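Local coordinates for chitin oligosaccahride binding protein NagB1 (Paenibacillus sp. FPU-7, PDB 7EHP) that binds short chitin oligosaccharides such as di-N-acetylchitobiose, probably as the extracellular solute-binding component of a bacterial sugar uptake system, at residues Phe118-Lys130 against Lys257-Asp269. Residues are numbered along the deposited sequence; the frame is centred on the assembly and turned at random.
Sequences FVEGVFYNKQIFK and KIAEDIGFFSFPD. With NAG (2-acetamido-2-deoxy-beta-D-glucopyranose), chain C.
Val-122 and Phe-265 form a hydrogen-bonded pair between antiparallel strands 118-125 and 262-265, with Val-122 N to Phe-265 O at 3.0 Å and the return bond from Phe-265 N to Val-122 O. Tyr-124 and Gly-263 repeat the pattern, and Lys-126 N continues it to Asp-261 O where the helix begins. Phe-264 can be followed outward: CB and CG lie beside Val-122 O, CD2 stands 3.9 Å above the centre of the Phe-123 ring in a T-shaped pair (planes at 85°), CE2 reaches Gly-121 N, and CZ ends 3.5 Å from Gly-121 CA. With CG anti to the backbone N (chi1 178°), this ring runs along the neighbouring strand, where glycine leaves it room; Met-341 of helix 336-344 packs on it too. On the other face of the sheet Val-122 CB sits over the Phe-265 ring, whose edge meets Tyr-124. Lys-126 NZ bonds to Tyr-124 OH at 2.9 Å and pairs with Glu-340. Beyond the pairing, C6 of the bound NAG stands over one face of the Phe-118 ring, 3.5 Å from the ring plane; with an alanine here, C6 is likely to lose its aromatic platform, leaving the sugar to polar partners such as Ser-283 and Asp-354. In this solute-binding protein fold, backbone bonds and aromatic packing thus join strand 262-265 to a strand that, farther from the helix, presents Phe-118 to the glycan pocket.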
loop_
_atom_site.group_PDB
_atom_site.type_symbol
_atom_site.label_atom_id
_atom_site.label_comp_id
_atom_site.label_asym_id
_atom_site.label_seq_id
_atom_site.Cartn_x
_atom_site.Cartn_y
_atom_site.Cartn_z
ATOM N N PHE A 118 0.843 5.377 -4.957
ATOM C CA PHE A 118 -0.225 5.177 -3.984
ATOM C C PHE A 118 -0.268 6.356 -3.023
ATOM O O PHE A 118 0.750 7.009 -2.788
ATOM C CB PHE A 118 -0.040 3.841 -3.205
ATOM C CG PHE A 118 0.881 3.935 -2.007
ATOM C CD1 PHE A 118 0.400 4.327 -0.758
ATOM C CD2 PHE A 118 2.226 3.616 -2.128
ATOM C CE1 PHE A 118 1.260 4.420 0.348
ATOM C CE2 PHE A 118 3.087 3.706 -1.044
ATOM C CZ PHE A 118 2.602 4.099 0.199
ATOM N N VAL A 119 -1.467 6.649 -2.503
ATOM C CA VAL A 119 -1.640 7.370 -1.243
ATOM C C VAL A 119 -2.555 6.541 -0.354
ATOM O O VAL A 119 -3.361 5.742 -0.836
ATOM C CB VAL A 119 -2.226 8.807 -1.397
ATOM C CG1 VAL A 119 -1.207 9.766 -1.960
ATOM C CG2 VAL A 119 -3.493 8.802 -2.247
ATOM N N GLU A 120 -2.428 6.731 0.955
ATOM C CA GLU A 120 -3.355 6.164 1.924
ATOM C C GLU A 120 -4.027 7.301 2.668
ATOM O O GLU A 120 -3.359 8.241 3.094
ATOM C CB GLU A 120 -2.641 5.254 2.917
ATOM C CG GLU A 120 -2.187 3.950 2.339
ATOM C CD GLU A 120 -1.533 3.051 3.368
ATOM O OE1 GLU A 120 -1.768 3.257 4.589
ATOM O OE2 GLU A 120 -0.774 2.149 2.942
ATOM N N GLY A 121 -5.338 7.219 2.813
ATOM C CA GLY A 121 -6.063 8.218 3.571
ATOM C C GLY A 121 -7.472 7.732 3.799
ATOM O O GLY A 121 -7.717 6.523 3.790
ATOM N N VAL A 122 -8.409 8.657 3.961
ATOM C CA VAL A 122 -9.756 8.335 4.398
ATOM C C VAL A 122 -10.683 8.457 3.203
ATOM O O VAL A 122 -10.885 9.557 2.673
ATOM C CB VAL A 122 -10.203 9.245 5.548
ATOM C CG1 VAL A 122 -11.562 8.812 6.076
ATOM C CG2 VAL A 122 -9.142 9.241 6.650
ATOM N N PHE A 123 -11.232 7.322 2.770
ATOM C CA PHE A 123 -12.402 7.334 1.911
ATOM C C PHE A 123 -13.625 7.717 2.731
ATOM O O PHE A 123 -13.759 7.321 3.895
ATOM C CB PHE A 123 -12.610 5.962 1.267
ATOM C CG PHE A 123 -11.544 5.592 0.246
ATOM C CD1 PHE A 123 -10.304 5.131 0.663
ATOM C CD2 PHE A 123 -11.791 5.696 -1.116
ATOM C CE1 PHE A 123 -9.320 4.793 -0.242
ATOM C CE2 PHE A 123 -10.804 5.349 -2.040
ATOM C CZ PHE A 123 -9.573 4.890 -1.586
ATOM N N TYR A 124 -14.548 8.467 2.134
ATOM C CA TYR A 124 -15.750 8.775 2.897
ATOM C C TYR A 124 -16.969 8.811 1.988
ATOM O O TYR A 124 -16.868 8.922 0.763
ATOM C CB TYR A 124 -15.591 10.088 3.683
ATOM C CG TYR A 124 -15.684 11.354 2.855
ATOM C CD1 TYR A 124 -14.659 11.712 1.954
ATOM C CD2 TYR A 124 -16.775 12.210 2.997
ATOM C CE1 TYR A 124 -14.748 12.874 1.209
ATOM C CE2 TYR A 124 -16.871 13.374 2.261
ATOM C CZ TYR A 124 -15.862 13.702 1.374
ATOM O OH TYR A 124 -15.977 14.868 0.661
ATOM N N ASN A 125 -18.134 8.684 2.615
ATOM C CA ASN A 125 -19.408 8.686 1.913
ATOM C C ASN A 125 -20.013 10.085 2.035
ATOM O O ASN A 125 -20.454 10.491 3.117
ATOM C CB ASN A 125 -20.323 7.605 2.485
ATOM C CG ASN A 125 -21.656 7.525 1.772
ATOM O OD1 ASN A 125 -22.163 8.529 1.277
ATOM N ND2 ASN A 125 -22.233 6.316 1.710
ATOM N N LYS A 126 -20.044 10.809 0.911
ATOM C CA LYS A 126 -20.564 12.175 0.892
ATOM C C LYS A 126 -22.033 12.229 1.290
ATOM O O LYS A 126 -22.483 13.227 1.869
ATOM C CB LYS A 126 -20.379 12.779 -0.505
ATOM C CG LYS A 126 -18.945 13.177 -0.888
ATOM C CD LYS A 126 -18.833 13.295 -2.415
ATOM C CE LYS A 126 -17.830 14.342 -2.845
ATOM N NZ LYS A 126 -16.544 14.197 -2.139
ATOM N N GLN A 127 -22.802 11.175 0.994
ATOM C CA GLN A 127 -24.219 11.189 1.352
ATOM C C GLN A 127 -24.441 10.901 2.838
ATOM O O GLN A 127 -25.384 11.449 3.433
ATOM C CB GLN A 127 -24.997 10.199 0.479
ATOM C CG GLN A 127 -26.389 9.824 1.003
ATOM C CD GLN A 127 -27.393 10.981 0.984
ATOM O OE1 GLN A 127 -27.374 11.838 0.092
ATOM N NE2 GLN A 127 -28.275 11.008 1.982
ATOM N N ILE A 128 -23.594 10.074 3.461
ATOM C CA ILE A 128 -23.702 9.893 4.907
ATOM C C ILE A 128 -23.297 11.173 5.629
ATOM O O ILE A 128 -23.946 11.582 6.603
ATOM C CB ILE A 128 -22.879 8.682 5.380
ATOM C CG1 ILE A 128 -23.498 7.375 4.881
ATOM C CG2 ILE A 128 -22.856 8.605 6.900
ATOM C CD1 ILE A 128 -22.626 6.157 5.168
ATOM N N PHE A 129 -22.235 11.841 5.159
ATOM C CA PHE A 129 -21.841 13.107 5.779
ATOM C C PHE A 129 -22.951 14.146 5.668
ATOM O O PHE A 129 -23.231 14.868 6.634
ATOM C CB PHE A 129 -20.555 13.643 5.156
ATOM C CG PHE A 129 -19.301 13.059 5.745
ATOM C CD1 PHE A 129 -19.237 11.715 6.099
ATOM C CD2 PHE A 129 -18.172 13.849 5.915
ATOM C CE1 PHE A 129 -18.074 11.181 6.630
ATOM C CE2 PHE A 129 -17.010 13.326 6.447
ATOM C CZ PHE A 129 -16.959 11.990 6.808
ATOM N N LYS A 130 -23.609 14.223 4.510
ATOM C CA LYS A 130 -24.767 15.107 4.360
ATOM C C LYS A 130 -25.848 14.772 5.379
ATOM O O LYS A 130 -26.397 15.660 6.050
ATOM C CB LYS A 130 -25.316 15.003 2.934
ATOM C CG LYS A 130 -26.575 15.832 2.645
ATOM C CD LYS A 130 -27.253 15.393 1.323
ATOM C CE LYS A 130 -28.589 16.103 1.073
ATOM N NZ LYS A 130 -29.367 16.291 2.333
ATOM N N LYS A 257 -23.623 0.738 -3.879
ATOM C CA LYS A 257 -24.744 1.651 -3.690
ATOM C C LYS A 257 -24.343 3.083 -4.008
ATOM O O LYS A 257 -25.076 3.816 -4.683
ATOM C CB LYS A 257 -25.228 1.570 -2.245
ATOM C CG LYS A 257 -25.670 0.189 -1.815
ATOM C CD LYS A 257 -25.997 0.157 -0.335
ATOM C CE LYS A 257 -26.517 -1.218 0.077
ATOM N NZ LYS A 257 -25.498 -2.282 -0.132
ATOM N N ILE A 258 -23.153 3.475 -3.558
ATOM C CA ILE A 258 -22.813 4.856 -3.248
ATOM C C ILE A 258 -21.676 5.359 -4.136
ATOM O O ILE A 258 -20.800 6.098 -3.674
ATOM C CB ILE A 258 -22.442 4.947 -1.757
ATOM C CG1 ILE A 258 -21.243 4.031 -1.475
ATOM C CG2 ILE A 258 -23.631 4.549 -0.872
ATOM C CD1 ILE A 258 -20.457 4.387 -0.242
ATOM N N ALA A 259 -21.702 5.001 -5.423
ATOM C CA ALA A 259 -20.529 5.191 -6.279
ATOM C C ALA A 259 -20.145 6.667 -6.433
ATOM O O ALA A 259 -18.983 7.041 -6.233
ATOM C CB ALA A 259 -20.783 4.549 -7.642
ATOM N N GLU A 260 -21.096 7.525 -6.806
ATOM C CA GLU A 260 -20.725 8.911 -7.083
ATOM C C GLU A 260 -20.516 9.735 -5.818
ATOM O O GLU A 260 -19.770 10.721 -5.837
ATOM C CB GLU A 260 -21.778 9.585 -7.969
ATOM C CG GLU A 260 -21.304 10.853 -8.696
ATOM C CD GLU A 260 -20.065 10.661 -9.585
ATOM O OE1 GLU A 260 -19.503 11.694 -10.026
ATOM O OE2 GLU A 260 -19.668 9.502 -9.870
ATOM N N ASP A 261 -21.159 9.379 -4.714
ATOM C CA ASP A 261 -20.936 10.140 -3.496
ATOM C C ASP A 261 -19.809 9.558 -2.640
ATOM O O ASP A 261 -19.797 9.753 -1.413
ATOM C CB ASP A 261 -22.256 10.289 -2.727
ATOM C CG ASP A 261 -23.024 8.992 -2.614
ATOM O OD1 ASP A 261 -22.391 7.957 -2.351
ATOM O OD2 ASP A 261 -24.258 9.001 -2.833
ATOM N N ILE A 262 -18.833 8.871 -3.267
ATOM C CA ILE A 262 -17.620 8.428 -2.579
ATOM C C ILE A 262 -16.547 9.494 -2.744
ATOM O O ILE A 262 -16.261 9.928 -3.868
ATOM C CB ILE A 262 -17.127 7.075 -3.118
ATOM C CG1 ILE A 262 -17.947 5.930 -2.540
ATOM C CG2 ILE A 262 -15.663 6.861 -2.716
ATOM C CD1 ILE A 262 -17.664 4.581 -3.177
ATOM N N GLY A 263 -15.941 9.910 -1.632
ATOM C CA GLY A 263 -14.853 10.871 -1.662
ATOM C C GLY A 263 -13.620 10.424 -0.897
ATOM O O GLY A 263 -13.533 9.281 -0.444
ATOM N N PHE A 264 -12.666 11.326 -0.717
ATOM C CA PHE A 264 -11.386 10.970 -0.117
ATOM C C PHE A 264 -10.791 12.234 0.479
ATOM O O PHE A 264 -10.811 13.282 -0.172
ATOM C CB PHE A 264 -10.443 10.366 -1.170
ATOM C CG PHE A 264 -9.067 10.014 -0.656
ATOM C CD1 PHE A 264 -8.072 10.973 -0.560
ATOM C CD2 PHE A 264 -8.759 8.706 -0.312
ATOM C CE1 PHE A 264 -6.810 10.641 -0.089
ATOM C CE2 PHE A 264 -7.511 8.366 0.168
ATOM C CZ PHE A 264 -6.524 9.330 0.269
ATOM N N PHE A 265 -10.261 12.146 1.701
ATOM C CA PHE A 265 -9.508 13.262 2.259
ATOM C C PHE A 265 -8.306 12.750 3.043
ATOM O O PHE A 265 -8.299 11.628 3.552
ATOM C CB PHE A 265 -10.388 14.177 3.140
ATOM C CG PHE A 265 -11.104 13.468 4.262
ATOM C CD1 PHE A 265 -10.480 13.251 5.477
ATOM C CD2 PHE A 265 -12.410 13.047 4.106
ATOM C CE1 PHE A 265 -11.140 12.600 6.515
ATOM C CE2 PHE A 265 -13.077 12.396 5.135
ATOM C CZ PHE A 265 -12.441 12.176 6.342
ATOM N N SER A 266 -7.281 13.593 3.130
ATOM C CA SER A 266 -6.134 13.287 3.973
ATOM C C SER A 266 -6.562 13.232 5.438
ATOM O O SER A 266 -7.499 13.917 5.861
ATOM C CB SER A 266 -5.039 14.331 3.769
ATOM O OG SER A 266 -3.948 14.103 4.641
ATOM N N PHE A 267 -5.882 12.386 6.209
ATOM C CA PHE A 267 -6.258 12.169 7.601
ATOM C C PHE A 267 -6.170 13.477 8.379
ATOM O O PHE A 267 -5.219 14.238 8.195
ATOM C CB PHE A 267 -5.342 11.125 8.245
ATOM C CG PHE A 267 -5.830 10.642 9.558
ATOM C CD1 PHE A 267 -6.786 9.640 9.631
ATOM C CD2 PHE A 267 -5.373 11.231 10.735
ATOM C CE1 PHE A 267 -7.259 9.201 10.870
ATOM C CE2 PHE A 267 -5.835 10.814 11.970
ATOM C CZ PHE A 267 -6.787 9.804 12.045
ATOM N N PRO A 268 -7.129 13.759 9.268
ATOM C CA PRO A 268 -7.083 15.008 10.040
ATOM C C PRO A 268 -5.742 15.256 10.725
ATOM O O PRO A 268 -5.025 14.326 11.113
ATOM C CB PRO A 268 -8.206 14.821 11.067
ATOM C CG PRO A 268 -9.186 13.943 10.362
ATOM C CD PRO A 268 -8.342 12.975 9.575
ATOM N N ASP A 269 -5.398 16.537 10.854
ATOM C CA ASP A 269 -4.234 16.917 11.629
ATOM C C ASP A 269 -4.515 16.726 13.117
ATOM O O ASP A 269 -5.666 16.701 13.550
ATOM C CB ASP A 269 -3.864 18.364 11.336
ATOM C CG ASP A 269 -3.159 18.519 10.006
ATOM O OD1 ASP A 269 -2.710 17.486 9.454
ATOM O OD2 ASP A 269 -3.053 19.668 9.520
HETATM C C1 NAG C . 0.126 -2.677 0.190
HETATM C C2 NAG C . 0.981 -3.476 1.168
HETATM C C3 NAG C . 1.379 -2.606 2.350
HETATM C C4 NAG C . 2.077 -1.349 1.854
HETATM C C5 NAG C . 1.196 -0.620 0.841
HETATM C C6 NAG C . 1.863 0.591 0.228
HETATM C C7 NAG C . 0.850 -5.913 1.458
HETATM C C8 NAG C . 0.046 -7.048 1.983
HETATM N N2 NAG C . 0.315 -4.693 1.612
HETATM O O3 NAG C . 2.252 -3.338 3.195
HETATM O O4 NAG C . 2.348 -0.469 2.936
HETATM O O5 NAG C . 0.843 -1.498 -0.236
HETATM O O6 NAG C . 3.136 0.278 -0.324
HETATM O O7 NAG C . 1.951 -6.085 0.924
#